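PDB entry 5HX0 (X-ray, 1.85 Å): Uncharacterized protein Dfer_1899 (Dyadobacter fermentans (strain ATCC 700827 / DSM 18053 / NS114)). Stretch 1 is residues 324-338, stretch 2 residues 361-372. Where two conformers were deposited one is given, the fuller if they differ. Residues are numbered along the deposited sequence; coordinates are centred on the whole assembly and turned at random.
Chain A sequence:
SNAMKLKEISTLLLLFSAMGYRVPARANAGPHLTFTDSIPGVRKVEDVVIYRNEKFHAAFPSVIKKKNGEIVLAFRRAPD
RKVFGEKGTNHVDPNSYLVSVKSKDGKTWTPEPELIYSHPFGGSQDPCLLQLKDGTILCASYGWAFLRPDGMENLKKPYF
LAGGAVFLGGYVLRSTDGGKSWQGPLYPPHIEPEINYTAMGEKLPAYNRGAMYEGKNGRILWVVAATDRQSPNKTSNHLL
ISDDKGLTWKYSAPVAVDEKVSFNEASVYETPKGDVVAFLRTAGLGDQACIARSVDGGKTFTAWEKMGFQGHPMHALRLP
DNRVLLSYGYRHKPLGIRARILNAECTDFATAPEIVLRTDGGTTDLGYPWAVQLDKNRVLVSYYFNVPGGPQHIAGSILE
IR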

ATOM      1  N   VAL A 324     -30.251  -8.408 -20.855  1.00 17.02           N
ATOM      2  CA  VAL A 324     -29.383  -8.272 -19.688  1.00 14.41           C
ATOM      3  C   VAL A 324     -28.526  -9.525 -19.559  1.00 15.50           C
ATOM      4  O   VAL A 324     -29.060 -10.632 -19.408  1.00 15.44           O
ATOM      5  CB  VAL A 324     -30.193  -8.044 -18.399  1.00 16.96           C
ATOM      6  CG1 VAL A 324     -29.257  -7.923 -17.189  1.00 13.17           C
ATOM      7  CG2 VAL A 324     -31.075  -6.800 -18.542  1.00 18.52           C
ATOM      8  N   LEU A 325     -27.201  -9.350 -19.627  1.00 12.10           N
ATOM      9  CA  LEU A 325     -26.272 -10.446 -19.388  1.00 14.49           C
ATOM     10  C   LEU A 325     -26.050 -10.590 -17.886  1.00 12.49           C
ATOM     11  O   LEU A 325     -25.520  -9.677 -17.247  1.00 15.26           O
ATOM     12  CB  LEU A 325     -24.939 -10.212 -20.097  1.00 12.68           C
ATOM     13  CG  LEU A 325     -23.895 -11.319 -19.855  1.00 13.55           C
ATOM     14  CD1 LEU A 325     -24.349 -12.631 -20.487  1.00 13.25           C
ATOM     15  CD2 LEU A 325     -22.542 -10.873 -20.415  1.00 17.18           C
ATOM     16  N   LEU A 326     -26.472 -11.723 -17.323  1.00 14.10           N
ATOM     17  CA  LEU A 326     -26.287 -12.036 -15.905  1.00 11.90           C
ATOM     18  C   LEU A 326     -25.180 -13.072 -15.810  1.00 17.31           C
ATOM     19  O   LEU A 326     -25.370 -14.206 -16.238  1.00 10.91           O
ATOM     20  CB  LEU A 326     -27.587 -12.576 -15.301  1.00 14.44           C
ATOM     21  CG  LEU A 326     -27.617 -12.812 -13.789  1.00 15.30           C
ATOM     22  CD1 LEU A 326     -27.587 -11.491 -13.034  1.00 12.58           C
ATOM     23  CD2 LEU A 326     -28.865 -13.614 -13.425  1.00 19.24           C
ATOM     24  N   SER A 327     -24.021 -12.696 -15.269  0.65  9.93           N
ATOM     25  CA  SER A 327     -22.935 -13.659 -15.142  0.65 13.90           C
ATOM     26  C   SER A 327     -22.706 -13.998 -13.674  0.65 14.72           C
ATOM     27  O   SER A 327     -22.971 -13.184 -12.781  0.65 14.04           O
ATOM     28  CB  SER A 327     -21.646 -13.127 -15.774  0.65 11.78           C
ATOM     29  OG  SER A 327     -21.280 -11.893 -15.206  0.65 12.51           O
ATOM     30  N   TYR A 328     -22.208 -15.210 -13.431  1.00 12.36           N
ATOM     31  CA  TYR A 328     -22.003 -15.687 -12.066  1.00 14.25           C
ATOM     32  C   TYR A 328     -20.946 -16.778 -12.022  1.00 13.30           C
ATOM     33  O   TYR A 328     -20.696 -17.472 -13.007  1.00 12.57           O
ATOM     34  CB  TYR A 328     -23.297 -16.224 -11.447  1.00 12.16           C
ATOM     35  CG  TYR A 328     -24.136 -17.058 -12.391  1.00 11.53           C
ATOM     36  CD1 TYR A 328     -25.029 -16.449 -13.264  1.00 17.40           C
ATOM     37  CD2 TYR A 328     -24.071 -18.442 -12.375  1.00 10.49           C
ATOM     38  CE1 TYR A 328     -25.817 -17.191 -14.125  1.00 14.04           C
ATOM     39  CE2 TYR A 328     -24.871 -19.210 -13.251  1.00 14.78           C
ATOM     40  CZ  TYR A 328     -25.737 -18.567 -14.111  1.00 14.79           C
ATOM     41  OH  TYR A 328     -26.546 -19.272 -14.986  1.00 19.82           O
ATOM     42  N   GLY A 329     -20.338 -16.929 -10.842  1.00 12.54           N
ATOM     43  CA  GLY A 329     -19.441 -18.038 -10.616  1.00 11.79           C
ATOM     44  C   GLY A 329     -20.208 -19.321 -10.354  1.00 14.40           C
ATOM     45  O   GLY A 329     -21.330 -19.317  -9.838  1.00 15.67           O
ATOM     46  N   TYR A 330     -19.599 -20.439 -10.729  1.00 10.93           N
ATOM     47  CA  TYR A 330     -20.202 -21.756 -10.531  1.00 12.38           C
ATOM     48  C   TYR A 330     -19.215 -22.603  -9.738  1.00 18.76           C
ATOM     49  O   TYR A 330     -18.351 -23.279 -10.301  1.00 18.52           O
ATOM     50  CB  TYR A 330     -20.559 -22.418 -11.855  1.00 14.07           C
ATOM     51  CG  TYR A 330     -21.460 -23.618 -11.691  1.00 18.66           C
ATOM     52  CD1 TYR A 330     -22.793 -23.466 -11.341  1.00 18.65           C
ATOM     53  CD2 TYR A 330     -20.975 -24.906 -11.884  1.00 22.93           C
ATOM     54  CE1 TYR A 330     -23.640 -24.581 -11.208  1.00 18.96           C
ATOM     55  CE2 TYR A 330     -21.805 -26.013 -11.749  1.00 23.30           C
ATOM     56  CZ  TYR A 330     -23.131 -25.842 -11.415  1.00 25.34           C
ATOM     57  OH  TYR A 330     -23.946 -26.947 -11.286  1.00 27.21           O
ATOM     58  N   ARG A 331     -19.367 -22.584  -8.422  1.00 16.25           N
ATOM     59  CA  ARG A 331     -18.432 -23.264  -7.530  1.00 13.12           C
ATOM     60  C   ARG A 331     -18.945 -24.649  -7.179  1.00 19.19           C
ATOM     61  O   ARG A 331     -19.044 -25.033  -6.021  1.00 22.90           O
ATOM     62  CB  ARG A 331     -18.178 -22.414  -6.288  1.00 16.99           C
ATOM     63  CG  ARG A 331     -17.252 -21.199  -6.584  1.00 20.95           C
ATOM     64  CD  ARG A 331     -17.391 -20.104  -5.525  1.00 25.99           C
ATOM     65  NE  ARG A 331     -16.282 -19.151  -5.550  1.00 24.96           N
ATOM     66  CZ  ARG A 331     -16.037 -18.238  -4.605  1.00 24.96           C
ATOM     67  NH1 ARG A 331     -14.979 -17.440  -4.720  1.00 14.44           N
ATOM     68  NH2 ARG A 331     -16.841 -18.108  -3.549  1.00 16.01           N
ATOM     69  N   HIS A 332     -19.332 -25.384  -8.221  1.00 20.46           N
ATOM     70  CA  HIS A 332     -19.709 -26.793  -8.134  1.00 21.02           C
ATOM     71  C   HIS A 332     -19.064 -27.499  -9.314  1.00 27.87           C
ATOM     72  O   HIS A 332     -18.581 -26.855 -10.243  1.00 25.18           O
ATOM     73  CB  HIS A 332     -21.229 -26.961  -8.150  1.00 19.48           C
ATOM     74  CG  HIS A 332     -21.930 -26.021  -7.224  1.00 23.47           C
ATOM     75  ND1 HIS A 332     -22.126 -26.304  -5.891  1.00 25.64           N
ATOM     76  CD2 HIS A 332     -22.418 -24.774  -7.420  1.00 27.77           C
ATOM     77  CE1 HIS A 332     -22.743 -25.289  -5.314  1.00 26.87           C
ATOM     78  NE2 HIS A 332     -22.925 -24.342  -6.219  1.00 24.87           N
ATOM     79  N   LYS A 333     -19.036 -28.829  -9.284  1.00 28.40           N
ATOM     80  CA  LYS A 333     -18.494 -29.570 -10.428  1.00 20.16           C
ATOM     81  C   LYS A 333     -19.399 -29.426 -11.639  1.00 22.69           C
ATOM     82  O   LYS A 333     -20.614 -29.575 -11.534  1.00 28.45           O
ATOM     83  CB  LYS A 333     -18.316 -31.064 -10.098  1.00 29.46           C
ATOM     84  CG  LYS A 333     -17.444 -31.351  -8.881  1.00 50.84           C
ATOM     85  CD  LYS A 333     -16.161 -30.510  -8.870  1.00 61.79           C
ATOM     86  CE  LYS A 333     -14.898 -31.343  -9.142  1.00 62.92           C
ATOM     87  NZ  LYS A 333     -13.668 -30.481  -9.302  1.00 49.53           N
ATOM     88  N   PRO A 334     -18.818 -29.124 -12.799  1.00 20.66           N
ATOM     89  CA  PRO A 334     -17.417 -28.777 -13.041  1.00 17.39           C
ATOM     90  C   PRO A 334     -17.175 -27.291 -12.766  1.00 16.17           C
ATOM     91  O   PRO A 334     -17.941 -26.457 -13.264  1.00 18.59           O
ATOM     92  CB  PRO A 334     -17.234 -29.100 -14.521  1.00 20.88           C
ATOM     93  CG  PRO A 334     -18.572 -28.860 -15.113  1.00 23.08           C
ATOM     94  CD  PRO A 334     -19.612 -29.090 -14.036  1.00 22.40           C
ATOM     95  N   LEU A 335     -16.136 -26.980 -12.002  1.00 17.12           N
ATOM     96  CA  LEU A 335     -15.925 -25.623 -11.495  1.00 16.48           C
ATOM     97  C   LEU A 335     -15.697 -24.625 -12.618  1.00 17.51           C
ATOM     98  O   LEU A 335     -14.884 -24.865 -13.509  1.00 16.79           O
ATOM     99  CB  LEU A 335     -14.720 -25.606 -10.572  1.00 18.28           C
ATOM    100  CG  LEU A 335     -14.803 -26.476  -9.325  1.00 22.30           C
ATOM    101  CD1 LEU A 335     -13.421 -26.606  -8.715  1.00 22.33           C
ATOM    102  CD2 LEU A 335     -15.764 -25.828  -8.344  1.00 21.96           C
ATOM    103  N   GLY A 336     -16.387 -23.484 -12.554  1.00 16.60           N
ATOM    104  CA  GLY A 336     -16.105 -22.424 -13.514  1.00 16.79           C
ATOM    105  C   GLY A 336     -17.039 -21.229 -13.470  1.00 13.95           C
ATOM    106  O   GLY A 336     -17.397 -20.737 -12.391  1.00 14.03           O
ATOM    107  N   ILE A 337     -17.445 -20.766 -14.654  1.00 12.74           N
ATOM    108  CA  ILE A 337     -18.114 -19.482 -14.842  1.00 15.93           C
ATOM    109  C   ILE A 337     -19.286 -19.720 -15.768  1.00 12.89           C
ATOM    110  O   ILE A 337     -19.127 -20.388 -16.792  1.00 15.30           O
ATOM    111  CB  ILE A 337     -17.186 -18.414 -15.470  1.00 13.47           C
ATOM    112  CG1 ILE A 337     -15.809 -18.328 -14.774  1.00 15.27           C
ATOM    113  CG2 ILE A 337     -17.912 -17.045 -15.580  1.00 13.38           C
ATOM    114  CD1 ILE A 337     -15.815 -17.824 -13.319  1.00 15.35           C
ATOM    115  N   ARG A 338     -20.444 -19.140 -15.446  1.00 12.59           N
ATOM    116  CA  ARG A 338     -21.641 -19.304 -16.270  1.00 14.07           C
ATOM    117  C   ARG A 338     -22.387 -17.974 -16.394  1.00 17.44           C
ATOM    118  O   ARG A 338     -22.068 -16.986 -15.725  1.00 13.70           O
ATOM    119  CB  ARG A 338     -22.549 -20.404 -15.683  1.00 15.09           C
ATOM    120  CG  ARG A 338     -21.825 -21.759 -15.613  1.00 13.24           C
ATOM    121  CD  ARG A 338     -22.669 -22.888 -15.051  1.00 21.61           C
ATOM    122  NE  ARG A 338     -21.877 -24.122 -15.094  1.00 17.12           N
ATOM    123  CZ  ARG A 338     -22.385 -25.334 -15.284  1.00 28.04           C
ATOM    124  NH1 ARG A 338     -23.694 -25.496 -15.446  1.00 26.37           N
ATOM    125  NH2 ARG A 338     -21.577 -26.384 -15.318  1.00 16.50           N
ATOM    126  N   GLY A 361     -11.954 -25.227 -13.844  1.00 16.31           N
ATOM    127  CA  GLY A 361     -11.391 -24.682 -12.613  1.00 15.19           C
ATOM    128  C   GLY A 361     -10.772 -25.762 -11.742  1.00 22.28           C
ATOM    129  O   GLY A 361     -11.231 -26.906 -11.708  1.00 22.92           O
ATOM    130  N   GLY A 362      -9.724 -25.379 -11.002  1.00 14.22           N
ATOM    131  CA  GLY A 362      -9.035 -26.273 -10.085  1.00 22.40           C
ATOM    132  C   GLY A 362      -9.716 -26.403  -8.734  1.00 25.21           C
ATOM    133  O   GLY A 362     -10.251 -27.462  -8.406  1.00 26.46           O
ATOM    134  N   THR A 363      -9.717 -25.327  -7.949  1.00 19.78           N
ATOM    135  CA  THR A 363     -10.385 -25.252  -6.656  1.00 19.24           C
ATOM    136  C   THR A 363     -11.526 -24.247  -6.735  1.00 20.25           C
ATOM    137  O   THR A 363     -11.685 -23.534  -7.724  1.00 19.45           O
ATOM    138  CB  THR A 363      -9.415 -24.827  -5.548  1.00 20.60           C
ATOM    139  OG1 THR A 363      -9.112 -23.432  -5.708  1.00 22.05           O
ATOM    140  CG2 THR A 363      -8.120 -25.615  -5.622  1.00 18.07           C
ATOM    141  N   THR A 364     -12.331 -24.201  -5.670  1.00 17.36           N
ATOM    142  CA  THR A 364     -13.460 -23.280  -5.609  1.00 20.27           C
ATOM    143  C   THR A 364     -13.037 -21.815  -5.475  1.00 19.05           C
ATOM    144  O   THR A 364     -13.901 -20.929  -5.525  1.00 19.95           O
ATOM    145  CB  THR A 364     -14.362 -23.668  -4.436  1.00 25.26           C
ATOM    146  OG1 THR A 364     -13.571 -23.699  -3.246  1.00 19.69           O
ATOM    147  CG2 THR A 364     -14.986 -25.062  -4.666  1.00 22.06           C
ATOM    148  N   ASP A 365     -11.740 -21.530  -5.317  1.00 17.67           N
ATOM    149  CA  ASP A 365     -11.261 -20.151  -5.166  1.00 12.86           C
ATOM    150  C   ASP A 365     -11.112 -19.538  -6.563  1.00 14.50           C
ATOM    151  O   ASP A 365     -10.019 -19.391  -7.115  1.00 13.65           O
ATOM    152  CB  ASP A 365      -9.964 -20.144  -4.361  1.00 13.88           C
ATOM    153  CG  ASP A 365      -9.519 -18.751  -3.937  1.00 16.28           C
ATOM    154  OD1 ASP A 365     -10.305 -17.790  -4.026  1.00 15.92           O
ATOM    155  OD2 ASP A 365      -8.355 -18.633  -3.473  1.00 16.44           O
ATOM    156  N   LEU A 366     -12.253 -19.161  -7.132  1.00 12.45           N
ATOM    157  CA  LEU A 366     -12.361 -18.580  -8.470  1.00 10.05           C
ATOM    158  C   LEU A 366     -13.726 -17.913  -8.552  1.00 13.18           C
ATOM    159  O   LEU A 366     -14.523 -18.001  -7.617  1.00 16.02           O
ATOM    160  CB  LEU A 366     -12.185 -19.644  -9.575  1.00  8.90           C
ATOM    161  CG  LEU A 366     -12.986 -20.952  -9.453  1.00 14.53           C
ATOM    162  CD1 LEU A 366     -14.491 -20.768  -9.741  1.00 19.88           C
ATOM    163  CD2 LEU A 366     -12.428 -22.060 -10.388  1.00 14.03           C
ATOM    164  N   GLY A 367     -14.011 -17.284  -9.697  1.00 11.10           N
ATOM    165  CA  GLY A 367     -15.331 -16.739  -9.955  1.00 15.56           C
ATOM    166  C   GLY A 367     -15.420 -15.227  -9.915  1.00 14.22           C
ATOM    167  O   GLY A 367     -14.552 -14.525 -10.451  1.00 10.83           O
ATOM    168  N   TYR A 368     -16.467 -14.710  -9.277  1.00 13.40           N
ATOM    169  CA  TYR A 368     -16.725 -13.274  -9.210  1.00  7.42           C
ATOM    170  C   TYR A 368     -16.654 -12.600 -10.590  1.00  9.96           C
ATOM    171  O   TYR A 368     -15.906 -11.632 -10.761  1.00 11.20           O
ATOM    172  CB  TYR A 368     -15.753 -12.607  -8.244  1.00 10.49           C
ATOM    173  CG  TYR A 368     -16.052 -12.846  -6.773  1.00 12.10           C
ATOM    174  CD1 TYR A 368     -16.095 -14.133  -6.239  1.00 11.08           C
ATOM    175  CD2 TYR A 368     -16.323 -11.775  -5.924  1.00  8.60           C
ATOM    176  CE1 TYR A 368     -16.380 -14.359  -4.887  1.00  9.67           C
ATOM    177  CE2 TYR A 368     -16.606 -11.980  -4.582  1.00 11.68           C
ATOM    178  CZ  TYR A 368     -16.635 -13.272  -4.070  1.00 14.98           C
ATOM    179  OH  TYR A 368     -16.913 -13.451  -2.733  1.00 15.35           O
ATOM    180  N   PRO A 369     -17.424 -13.072 -11.564  1.00  8.90           N
ATOM    181  CA  PRO A 369     -17.342 -12.450 -12.892  1.00 10.60           C
ATOM    182  C   PRO A 369     -17.924 -11.041 -12.920  1.00  7.99           C
ATOM    183  O   PRO A 369     -18.787 -10.660 -12.127  1.00 13.22           O
ATOM    184  CB  PRO A 369     -18.134 -13.408 -13.798  1.00  8.03           C
ATOM    185  CG  PRO A 369     -19.141 -14.029 -12.856  1.00 11.59           C
ATOM    186  CD  PRO A 369     -18.400 -14.175 -11.539  1.00 11.08           C
ATOM    187  N   TRP A 370     -17.447 -10.277 -13.897  1.00  8.84           N
ATOM    188  CA  TRP A 370     -17.858  -8.895 -14.106  1.00  8.20           C
ATOM    189  C   TRP A 370     -17.692  -8.599 -15.589  1.00 10.04           C
ATOM    190  O   TRP A 370     -16.588  -8.749 -16.123  1.00 11.67           O
ATOM    191  CB  TRP A 370     -17.000  -7.945 -13.244  1.00  8.29           C
ATOM    192  CG  TRP A 370     -17.583  -6.571 -13.045  1.00  9.19           C
ATOM    193  CD1 TRP A 370     -17.787  -5.611 -13.997  1.00  8.77           C
ATOM    194  CD2 TRP A 370     -18.027  -6.013 -11.805  1.00  7.71           C
ATOM    195  NE1 TRP A 370     -18.332  -4.467 -13.412  1.00 10.91           N
ATOM    196  CE2 TRP A 370     -18.484  -4.701 -12.066  1.00  9.15           C
ATOM    197  CE3 TRP A 370     -18.057  -6.488 -10.488  1.00 12.13           C
ATOM    198  CZ2 TRP A 370     -18.963  -3.859 -11.049  1.00 11.67           C
ATOM    199  CZ3 TRP A 370     -18.535  -5.661  -9.496  1.00 10.77           C
ATOM    200  CH2 TRP A 370     -18.981  -4.361  -9.776  1.00 11.67           C
ATOM    201  N   ALA A 371     -18.772  -8.202 -16.258  1.00 10.01           N
ATOM    202  CA  ALA A 371     -18.751  -8.054 -17.708  1.00 14.09           C
ATOM    203  C   ALA A 371     -18.700  -6.588 -18.114  1.00  7.56           C
ATOM    204  O   ALA A 371     -19.175  -5.703 -17.393  1.00 15.09           O
ATOM    205  CB  ALA A 371     -19.968  -8.722 -18.351  1.00 13.56           C
ATOM    206  N   VAL A 372     -18.138  -6.340 -19.294  1.00 11.75           N
ATOM    207  CA  VAL A 372     -18.090  -5.002 -19.871  1.00 12.74           C
ATOM    208  C   VAL A 372     -18.296  -5.119 -21.374  1.00 14.69           C
ATOM    209  O   VAL A 372     -17.836  -6.076 -22.006  1.00 15.80           O
ATOM    210  CB  VAL A 372     -16.755  -4.290 -19.530  1.00 11.94           C
ATOM    211  CG1 VAL A 372     -15.591  -5.074 -20.088  1.00 13.57           C
ATOM    212  CG2 VAL A 372     -16.770  -2.858 -20.078  1.00 17.71           C
TER
HETATM  213  O   HOH W   1     -14.978 -15.765  -1.937  1.00 30.46           O

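Strand 324-330 runs nearly antiparallel to strand 367-372, at 164°, yet no backbone hydrogen bond joins the two. The alternation of a β-strand sets the rule. Leu 325 and Ser 327 point toward stretch 2, while Tyr 328 and Tyr 330 point away. Leu 325 CD2 packs on Ala 371 CB at 3.9 Å. Next comes Pro 369, whose ring lies close against the backbone of stretch 1: its CG is 3.3 Å from Tyr 328 N, and its CD is 3.4 Å from Gly 329 N. At Gly 329 the contact is backbone to backbone, its CA 4.4 Å from the CA of Gly 367. A CB on Gly 329 would sit a tight 3.4 Å from that same Gly 367 CA. Separately, the backbone angles of Gly 367, phi 108° and psi -136°, call for glycine, since a CB there would jam against the preceding carbonyl O.

Arg 331 supplies the polar centre. Its extended side chain brings the guanidinium edge to Leu 366 O, which accepts from both NE (2.9 Å) and NH1 (3.0 Å), so this one carbonyl takes two donors. Arg 331 NH1 also lies at the edge of the Tyr 368 ring, 3.4 Å from CE1, and water 1 bridges the pair, accepting from Arg 331 NH1 at 3.2 Å and donating to Tyr 368 OH at 3.1 Å.

After the turn, Leu 335 points back toward stretch 2. Its O accepts from Gly 361 N at 3.0 Å, and its CD2 reaches Thr 364 CG2 at 3.8 Å. A CB on Gly 361 would come within 2.4 Å of Leu 366 CD2, a clash. Ile 337 starts sideways but ends nearer, placing CD1 3.6 Å from Gly 367 CA and CG2 4.1 Å from Pro 369 CB.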